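Local coordinates for T-lymphoma invasion and metastasis-inducing protein 1 (Homo sapiens, PDB 4K2P), which probably acts in cell signalling through a PH and coiled-coil module linked to phosphoinositide binding and to the tight-junction protein Par-3, at residues Asn73-Ala78 with Leu192-Cys197; Val88-Asn93 with Ser232-His237. The protein carries 5 engineered substitutions. All blocks are in the same frame, centred on the assembly; numbering follows the deposited sequence.

Interaction 1 of 2, residues Asn73-Ala78 with Leu192-Cys197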
# COMPACT_ATOMS: atom_id res chain seq x y z
N ASN A 73 -3.79 6.41 3.17
CA ASN A 73 -4.10 5.01 2.85
C ASN A 73 -3.00 4.32 2.04
O ASN A 73 -3.26 3.48 1.19
CB ASN A 73 -5.44 4.92 2.10
CG ASN A 73 -6.62 5.33 2.98
OD1 ASN A 73 -6.73 4.90 4.12
ND2 ASN A 73 -7.50 6.16 2.44
N SER A 74 -1.75 4.67 2.36
CA SER A 74 -0.59 4.06 1.74
C SER A 74 -0.08 2.86 2.54
O SER A 74 -0.49 2.61 3.67
CB SER A 74 0.54 5.08 1.61
OG SER A 74 0.21 6.08 0.66
N ILE A 75 0.82 2.10 1.92
CA ILE A 75 1.60 1.09 2.62
C ILE A 75 3.07 1.40 2.37
O ILE A 75 3.46 1.79 1.28
CB ILE A 75 1.28 -0.34 2.13
CG1 ILE A 75 -0.15 -0.74 2.51
CG2 ILE A 75 2.26 -1.35 2.74
CD1 ILE A 75 -0.64 -2.03 1.84
N VAL A 76 3.90 1.21 3.39
CA VAL A 76 5.33 1.37 3.25
C VAL A 76 5.94 0.04 3.68
O VAL A 76 5.51 -0.55 4.67
CB VAL A 76 5.89 2.53 4.10
CG1 VAL A 76 7.33 2.81 3.71
CG2 VAL A 76 5.05 3.78 3.93
N GLN A 77 6.91 -0.43 2.90
CA GLN A 77 7.60 -1.70 3.15
C GLN A 77 9.10 -1.52 2.97
O GLN A 77 9.54 -0.93 2.00
CB GLN A 77 7.12 -2.79 2.18
CG GLN A 77 5.67 -3.21 2.34
CD GLN A 77 5.47 -4.12 3.52
OE1 GLN A 77 5.69 -5.33 3.44
NE2 GLN A 77 5.02 -3.55 4.63
N ALA A 78 9.88 -2.05 3.90
CA ALA A 78 11.31 -2.21 3.68
C ALA A 78 11.54 -3.09 2.46
O ALA A 78 10.73 -3.97 2.16
CB ALA A 78 11.97 -2.84 4.89
N LEU A 192 -6.73 -5.29 5.24
CA LEU A 192 -6.43 -5.87 6.55
C LEU A 192 -4.94 -5.78 6.87
O LEU A 192 -4.56 -5.47 8.00
CB LEU A 192 -6.89 -7.33 6.58
CG LEU A 192 -6.64 -8.12 7.86
CD1 LEU A 192 -7.23 -7.42 9.06
CD2 LEU A 192 -7.20 -9.52 7.72
N PHE A 193 -4.11 -6.07 5.88
CA PHE A 193 -2.66 -5.99 6.02
C PHE A 193 -2.27 -4.55 6.31
O PHE A 193 -1.43 -4.27 7.17
CB PHE A 193 -1.98 -6.52 4.75
CG PHE A 193 -0.48 -6.43 4.75
CD1 PHE A 193 0.16 -5.31 4.26
CD2 PHE A 193 0.29 -7.49 5.19
CE1 PHE A 193 1.54 -5.23 4.24
CE2 PHE A 193 1.66 -7.42 5.17
CZ PHE A 193 2.29 -6.29 4.69
N ARG A 194 -2.92 -3.63 5.60
CA ARG A 194 -2.64 -2.21 5.72
C ARG A 194 -2.99 -1.70 7.12
O ARG A 194 -2.20 -0.98 7.74
CB ARG A 194 -3.41 -1.44 4.65
CG ARG A 194 -3.14 0.05 4.66
CD ARG A 194 -3.48 0.69 3.34
NE ARG A 194 -4.90 0.54 2.99
CZ ARG A 194 -5.89 1.27 3.48
NH1 ARG A 194 -5.64 2.20 4.39
NH2 ARG A 194 -7.14 1.06 3.09
N PHE A 195 -4.16 -2.07 7.62
CA PHE A 195 -4.57 -1.62 8.95
C PHE A 195 -3.68 -2.25 10.00
O PHE A 195 -3.39 -1.63 11.01
CB PHE A 195 -6.04 -1.94 9.22
CG PHE A 195 -6.99 -0.99 8.55
CD1 PHE A 195 -7.06 0.33 8.95
CD2 PHE A 195 -7.81 -1.41 7.52
CE1 PHE A 195 -7.93 1.21 8.34
CE2 PHE A 195 -8.68 -0.52 6.90
CZ PHE A 195 -8.74 0.79 7.31
N ARG A 196 -3.21 -3.47 9.75
CA ARG A 196 -2.30 -4.12 10.67
C ARG A 196 -0.93 -3.44 10.67
O ARG A 196 -0.21 -3.45 11.67
CB ARG A 196 -2.16 -5.60 10.34
CG ARG A 196 -3.30 -6.43 10.87
CD ARG A 196 -3.18 -7.88 10.46
NE ARG A 196 -4.26 -8.67 11.05
CZ ARG A 196 -4.73 -9.81 10.55
NH1 ARG A 196 -4.23 -10.31 9.42
NH2 ARG A 196 -5.70 -10.45 11.18
N CYS A 197 -0.57 -2.84 9.54
CA CYS A 197 0.65 -2.07 9.48
C CYS A 197 0.51 -0.82 10.33
O CYS A 197 1.42 -0.46 11.08
CB CYS A 197 0.99 -1.69 8.04
SG CYS A 197 1.72 -3.00 7.06
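Asn73 CB lies over one face of the Arg194 guanidinium, offset toward the rim and 3.5 Å above its plane. The Phe193 ring meets Ile75 CD1 and Gln77 OE1 at its edge. The contact docks strand 75-78 of the PH domain sheet against helix 168-203 of the CC-Ex region; the axes of strand 75-78 and of segment 192-197 make an angle of 75°. The Asn73 amide is turned 70° from the guanidinium, and Arg194 NH1 gives its OD1 a weak, bent hydrogen bond of 2.9 Å. NH1 also bonds Tyr198 OH, and NH2 forms a salt bridge to Asp191. Arg194 CG is anti to the backbone N (chi1 -178°), which lays it 3.8 Å from Ile75 CG1. The chain then bends at chi3. Arg194 CD passes 3.5 Å from Asn73 O. An alanine in place of Arg194 would probably leave Asp191 without its charged mate and open a gap beside Ile75 CG1. Farther along the strand, Gln77 and Phe193 meet tip to tip, with OE1 of Gln77 3.7 Å from CZ of Phe193. Gln77 NE2 turns back to its own strand and donates a 3.0 Å hydrogen bond to Val76 O, approaching from above the carbonyl plane.

Interaction 2 of 2, residues Val88-Asn93 with Ser232-His237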
# COMPACT_ATOMS: atom_id res chain seq x y z
N VAL A 88 16.61 0.70 1.64
CA VAL A 88 15.56 1.11 0.73
C VAL A 88 14.20 0.75 1.33
O VAL A 88 14.05 -0.31 1.93
CB VAL A 88 15.71 0.44 -0.66
CG1 VAL A 88 14.57 0.81 -1.58
CG2 VAL A 88 17.04 0.82 -1.27
N PHE A 89 13.24 1.66 1.25
CA PHE A 89 11.84 1.32 1.51
C PHE A 89 10.97 1.83 0.37
O PHE A 89 11.40 2.68 -0.40
CB PHE A 89 11.36 1.87 2.86
CG PHE A 89 11.53 3.36 3.04
CD1 PHE A 89 12.73 3.89 3.47
CD2 PHE A 89 10.46 4.22 2.85
CE1 PHE A 89 12.87 5.26 3.66
CE2 PHE A 89 10.59 5.58 3.05
CZ PHE A 89 11.80 6.10 3.45
N CYS A 90 9.76 1.29 0.25
CA CYS A 90 8.88 1.54 -0.88
C CYS A 90 7.51 1.96 -0.36
O CYS A 90 6.92 1.27 0.46
CB CYS A 90 8.76 0.29 -1.76
SG CYS A 90 7.64 0.48 -3.18
N LEU A 91 7.04 3.12 -0.80
CA LEU A 91 5.68 3.56 -0.51
C LEU A 91 4.80 3.30 -1.71
O LEU A 91 5.14 3.67 -2.82
CB LEU A 91 5.65 5.06 -0.15
CG LEU A 91 4.29 5.61 0.30
CD1 LEU A 91 4.46 6.72 1.32
CD2 LEU A 91 3.47 6.13 -0.87
N SER A 92 3.67 2.63 -1.49
CA SER A 92 2.65 2.51 -2.51
C SER A 92 1.41 3.24 -2.00
O SER A 92 0.97 2.99 -0.89
CB SER A 92 2.34 1.05 -2.84
OG SER A 92 2.24 0.26 -1.66
N ASN A 93 0.85 4.12 -2.82
CA ASN A 93 -0.22 4.99 -2.37
C ASN A 93 -1.59 4.41 -2.69
O ASN A 93 -1.70 3.25 -3.08
CB ASN A 93 -0.06 6.39 -2.99
CG ASN A 93 -0.34 6.41 -4.48
OD1 ASN A 93 -0.55 5.38 -5.10
ND2 ASN A 93 -0.34 7.60 -5.06
N SER A 232 5.83 -8.34 -5.10
CA SER A 232 6.05 -7.83 -3.76
C SER A 232 4.74 -7.28 -3.23
O SER A 232 3.78 -7.10 -3.97
CB SER A 232 7.10 -6.73 -3.77
OG SER A 232 6.57 -5.59 -4.43
N VAL A 233 4.70 -7.02 -1.93
CA VAL A 233 3.56 -6.37 -1.32
C VAL A 233 3.28 -5.05 -2.02
O VAL A 233 2.13 -4.69 -2.21
CB VAL A 233 3.78 -6.14 0.19
CG1 VAL A 233 2.67 -5.29 0.79
CG2 VAL A 233 3.85 -7.48 0.90
N SER A 234 4.33 -4.34 -2.42
CA SER A 234 4.16 -3.02 -3.03
C SER A 234 3.48 -3.07 -4.39
O SER A 234 2.65 -2.21 -4.70
CB SER A 234 5.51 -2.32 -3.15
OG SER A 234 6.06 -2.06 -1.88
N SER A 235 3.84 -4.04 -5.23
CA SER A 235 3.22 -4.15 -6.55
C SER A 235 1.80 -4.72 -6.44
O SER A 235 0.92 -4.36 -7.20
CB SER A 235 4.09 -5.02 -7.46
OG SER A 235 4.19 -6.34 -6.97
N PHE A 236 1.61 -5.62 -5.48
CA PHE A 236 0.30 -6.20 -5.19
C PHE A 236 -0.64 -5.07 -4.80
O PHE A 236 -1.73 -4.95 -5.34
CB PHE A 236 0.44 -7.24 -4.07
CG PHE A 236 -0.80 -8.05 -3.80
CD1 PHE A 236 -1.93 -7.96 -4.59
CD2 PHE A 236 -0.82 -8.93 -2.73
CE1 PHE A 236 -3.06 -8.72 -4.32
CE2 PHE A 236 -1.94 -9.70 -2.46
CZ PHE A 236 -3.06 -9.59 -3.25
N HIS A 237 -0.17 -4.23 -3.89
CA HIS A 237 -0.96 -3.10 -3.42
C HIS A 237 -1.25 -2.15 -4.56
O HIS A 237 -2.37 -1.69 -4.68
CB HIS A 237 -0.26 -2.34 -2.30
CG HIS A 237 -1.09 -1.22 -1.74
ND1 HIS A 237 -0.55 -0.05 -1.26
CD2 HIS A 237 -2.43 -1.10 -1.62
CE1 HIS A 237 -1.52 0.75 -0.86
NE2 HIS A 237 -2.67 0.13 -1.07
O HOH W 1 4.49 -0.55 -0.19
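Ser92 OG sits between its backbone N and carbonyl carbon (chi1 44°). In His237, chi1 sets CG anti to the backbone N, and chi2 of -147° turns ND1 to Ser92 OG. The hydroxyl lies in the plane of the imidazole, at its edge. Ser92 OG and His237 ND1 share a hydrogen bond of 2.8 Å, and either could be the donor. Asn93 O approaches the same ring obliquely, 3.3 Å from His237 CE1. One turn earlier in the helix, Ser234 OG lies 3.3 Å from Cys90 SG. A water joins the two pairs. It donates to Cys90 O at 3.1 Å and hydrogen-bonds both Ser92 OG and Ser234 OG. The Ser92 hydroxyl is thus held by two partners in a buried setting, and the water ties the strand to the helix through three bonds. Ser232 is the N-cap of this helix: its OG accepts from Ser235 N at 3.2 Å. Strand 88-92 and the helical residues 233-237 run nearly parallel, 10° apart in direction. The contact places the helix of the CC-Ex region against the PH domain sheet. Phe236 packs on Met190 of helix 168-203 and on helix 210-214, while strand 88-92 pairs with strands 75-78 and 98-102.

Interactions 1 and 2 use neighbouring antiparallel strands of the PH domain sheet, and their centres are about 9 Å apart. Backbone bonds probably join them directly: Gln77 O is 2.8 Å from Cys90 N, and Ile75 O is 2.9 Å from Ser92 N. Ser74 OG lies 3.3 Å from Asn93 CA, just past the end of strand 88-92. The helical sides meet as well. Val233 of interaction 2 touches both Phe193 and Gln77 of interaction 1, and His237 touches Ile75. Two separate helices of the CC-Ex region therefore dock on one patch of sheet, consistent with the two regions forming one compact unit.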